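Local structure of D-aminoacyl-tRNA deacylase 1 (Homo sapiens, 2OKV) at residues 25-30 with 53-58. The protein hydrolyses mischarged D-aminoacyl-tRNAs and glycyl-tRNA(Ala) as a homodimeric editing enzyme, and may also act in DNA replication. Numbering follows the deposited sequence.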
ATOM      1  N   ARG B  25     -14.799   0.857   9.514  1.00 40.07           N
ATOM      2  CA  ARG B  25     -14.337   2.004   8.749  1.00 40.53           C
ATOM      3  C   ARG B  25     -13.143   2.679   9.431  1.00 40.48           C
ATOM      4  O   ARG B  25     -13.106   2.829  10.659  1.00 39.61           O
ATOM      5  CB  ARG B  25     -15.470   3.010   8.563  1.00 41.65           C
ATOM      6  CG  ARG B  25     -16.565   2.534   7.630  1.00 44.39           C
ATOM      7  CD  ARG B  25     -17.324   3.735   7.092  1.00 50.72           C
ATOM      8  NE  ARG B  25     -18.314   3.373   6.082  1.00 55.85           N
ATOM      9  CZ  ARG B  25     -19.630   3.488   6.253  1.00 59.31           C
ATOM     10  NH1 ARG B  25     -20.119   3.957   7.399  1.00 61.23           N
ATOM     11  NH2 ARG B  25     -20.467   3.141   5.277  1.00 60.19           N
ATOM     12  N   GLY B  26     -12.169   3.085   8.626  1.00 40.24           N
ATOM     13  CA  GLY B  26     -11.001   3.769   9.134  1.00 40.78           C
ATOM     14  C   GLY B  26      -9.812   3.630   8.198  1.00 41.54           C
ATOM     15  O   GLY B  26      -9.936   3.754   6.977  1.00 41.13           O
ATOM     16  N   ILE B  27      -8.660   3.328   8.774  1.00 42.54           N
ATOM     17  CA  ILE B  27      -7.406   3.380   8.036  1.00 43.23           C
ATOM     18  C   ILE B  27      -6.480   2.208   8.427  1.00 43.39           C
ATOM     19  O   ILE B  27      -6.378   1.870   9.599  1.00 43.10           O
ATOM     20  CB  ILE B  27      -6.842   4.823   8.240  1.00 44.57           C
ATOM     21  CG1 ILE B  27      -6.455   5.499   6.941  1.00 45.37           C
ATOM     22  CG2 ILE B  27      -5.922   5.047   9.462  1.00 44.28           C
ATOM     23  CD1 ILE B  27      -6.520   6.955   7.073  1.00 44.36           C
ATOM     24  N   CYS B  28      -5.864   1.567   7.429  1.00 42.67           N
ATOM     25  CA  CYS B  28      -4.843   0.541   7.657  1.00 43.20           C
ATOM     26  C   CYS B  28      -3.495   1.150   7.322  1.00 42.94           C
ATOM     27  O   CYS B  28      -3.285   1.647   6.219  1.00 43.37           O
ATOM     28  CB  CYS B  28      -5.086  -0.718   6.790  1.00 42.84           C
ATOM     29  SG  CYS B  28      -3.842  -2.039   7.019  1.00 44.54           S
ATOM     30  N   VAL B  29      -2.589   1.110   8.283  1.00 42.80           N
ATOM     31  CA  VAL B  29      -1.273   1.703   8.137  1.00 42.48           C
ATOM     32  C   VAL B  29      -0.243   0.581   8.127  1.00 42.85           C
ATOM     33  O   VAL B  29      -0.165  -0.223   9.070  1.00 42.66           O
ATOM     34  CB  VAL B  29      -0.964   2.683   9.302  1.00 42.92           C
ATOM     35  CG1 VAL B  29       0.432   3.311   9.138  1.00 41.86           C
ATOM     36  CG2 VAL B  29      -2.055   3.759   9.398  1.00 42.61           C
ATOM     37  N   LEU B  30       0.528   0.516   7.045  1.00 42.25           N
ATOM     38  CA  LEU B  30       1.682  -0.355   6.991  1.00 42.02           C
ATOM     39  C   LEU B  30       2.895   0.492   7.299  1.00 41.81           C
ATOM     40  O   LEU B  30       3.190   1.443   6.567  1.00 41.92           O
ATOM     41  CB  LEU B  30       1.788  -1.017   5.617  1.00 42.23           C
ATOM     42  CG  LEU B  30       0.610  -1.950   5.299  1.00 42.64           C
ATOM     43  CD1 LEU B  30       0.536  -2.245   3.817  1.00 41.96           C
ATOM     44  CD2 LEU B  30       0.708  -3.281   6.103  1.00 42.47           C
ATOM     45  N   ARG B  53      -6.228  13.834   6.125  1.00 41.35           N
ATOM     46  CA  ARG B  53      -7.609  14.061   5.683  1.00 42.08           C
ATOM     47  C   ARG B  53      -7.974  13.189   4.478  1.00 42.16           C
ATOM     48  O   ARG B  53      -7.867  13.613   3.320  1.00 41.15           O
ATOM     49  CB  ARG B  53      -7.822  15.529   5.309  1.00 41.21           C
ATOM     50  CG  ARG B  53      -7.809  16.545   6.454  1.00 43.06           C
ATOM     51  CD  ARG B  53      -7.731  17.991   5.858  1.00 43.64           C
ATOM     52  NE  ARG B  53      -8.651  18.917   6.505  1.00 52.17           N
ATOM     53  CZ  ARG B  53      -9.523  19.706   5.866  1.00 54.42           C
ATOM     54  NH1 ARG B  53      -9.614  19.707   4.533  1.00 55.93           N
ATOM     55  NH2 ARG B  53     -10.320  20.499   6.566  1.00 55.08           N
ATOM     56  N   VAL B  54      -8.444  11.989   4.772  1.00 41.92           N
ATOM     57  CA  VAL B  54      -8.733  11.006   3.752  1.00 42.79           C
ATOM     58  C   VAL B  54     -10.246  10.710   3.657  1.00 42.63           C
ATOM     59  O   VAL B  54     -10.704   9.972   2.776  1.00 42.37           O
ATOM     60  CB  VAL B  54      -7.853   9.769   4.060  1.00 42.87           C
ATOM     61  CG1 VAL B  54      -8.657   8.538   4.407  1.00 44.55           C
ATOM     62  CG2 VAL B  54      -6.804   9.569   3.003  1.00 44.01           C
ATOM     63  N   PHE B  55     -11.016  11.319   4.559  1.00 42.24           N
ATOM     64  CA  PHE B  55     -12.462  11.076   4.642  1.00 42.46           C
ATOM     65  C   PHE B  55     -13.308  12.263   4.196  1.00 42.57           C
ATOM     66  O   PHE B  55     -12.844  13.407   4.210  1.00 41.00           O
ATOM     67  CB  PHE B  55     -12.842  10.636   6.063  1.00 42.32           C
ATOM     68  CG  PHE B  55     -12.146   9.376   6.498  1.00 42.50           C
ATOM     69  CD1 PHE B  55     -11.019   9.427   7.322  1.00 41.47           C
ATOM     70  CD2 PHE B  55     -12.596   8.130   6.053  1.00 43.84           C
ATOM     71  CE1 PHE B  55     -10.345   8.247   7.693  1.00 40.72           C
ATOM     72  CE2 PHE B  55     -11.934   6.941   6.430  1.00 40.24           C
ATOM     73  CZ  PHE B  55     -10.800   7.011   7.244  1.00 41.94           C
ATOM     74  N   GLU B  56     -14.548  11.973   3.794  1.00 43.94           N
ATOM     75  CA  GLU B  56     -15.518  13.007   3.399  1.00 45.53           C
ATOM     76  C   GLU B  56     -16.255  13.598   4.609  1.00 46.29           C
ATOM     77  O   GLU B  56     -16.378  12.938   5.642  1.00 47.26           O
ATOM     78  CB  GLU B  56     -16.565  12.422   2.443  1.00 45.39           C
ATOM     79  CG  GLU B  56     -16.024  11.724   1.204  1.00 45.67           C
ATOM     80  CD  GLU B  56     -17.120  10.987   0.416  1.00 47.09           C
ATOM     81  OE1 GLU B  56     -18.318  11.100   0.773  1.00 49.33           O
ATOM     82  OE2 GLU B  56     -16.779  10.294  -0.570  1.00 48.40           O
ATOM     83  N   ASP B  57     -16.735  14.833   4.476  1.00 47.07           N
ATOM     84  CA  ASP B  57     -17.717  15.401   5.413  1.00 48.10           C
ATOM     85  C   ASP B  57     -19.152  14.974   5.044  1.00 48.52           C
ATOM     86  O   ASP B  57     -19.343  14.224   4.090  1.00 48.52           O
ATOM     87  CB  ASP B  57     -17.574  16.932   5.528  1.00 47.59           C
ATOM     88  CG  ASP B  57     -17.980  17.681   4.257  1.00 48.62           C
ATOM     89  OD1 ASP B  57     -18.505  17.066   3.295  1.00 49.96           O
ATOM     90  OD2 ASP B  57     -17.777  18.913   4.227  1.00 47.83           O
ATOM     91  N   GLU B  58     -20.147  15.436   5.804  1.00 49.34           N
ATOM     92  CA  GLU B  58     -21.542  15.015   5.585  1.00 50.48           C
ATOM     93  C   GLU B  58     -22.117  15.429   4.232  1.00 50.40           C
ATOM     94  O   GLU B  58     -22.944  14.709   3.667  1.00 50.76           O
ATOM     95  CB  GLU B  58     -22.461  15.457   6.737  1.00 50.89           C
ATOM     96  CG  GLU B  58     -22.753  14.325   7.730  1.00 53.30           C
ATOM     97  CD  GLU B  58     -21.486  13.666   8.275  1.00 56.08           C
ATOM     98  OE1 GLU B  58     -20.800  14.296   9.115  1.00 59.09           O
ATOM     99  OE2 GLU B  58     -21.177  12.518   7.880  1.00 56.09           O
TER
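F55 drives its ring end-on at the backbone of G26: CZ comes to 3.4 Å from G26 O, which meets the ring edge near its plane, and the carbonyl carbon of G26 lies at that same edge. CG of F55 sits beside the backbone N, anti to the carbonyl carbon (chi1 -60°), which aims the ring at strand 26-30. One face of the ring is covered from within its own strand by V54 CG1, 3.7 Å above the plane and over the centre. That same methyl reaches I27 CD1 at 3.8 Å, while I27 CD1 approaches F55 CE1 obliquely at 4.1 Å, so the three side chains close into a buried apolar cluster. The loop after F55 is the looser side: E56 and D57 are partly exposed, E58 and R25 exposed, and none joins this packing. The axes of 26-30 and 53-55 approach to 8.8 Å, too far for backbone pairing. V54 and F55 form a classic beta bulge against strand 65-66, and Y72 meets the F55 ring edge-to-face. I27 belongs to the main mixed sheet, where strand 26-32, which also carries the magnesium-binding C28, lies between 2-8 and 73-78; V54 also packs on strand 141-146.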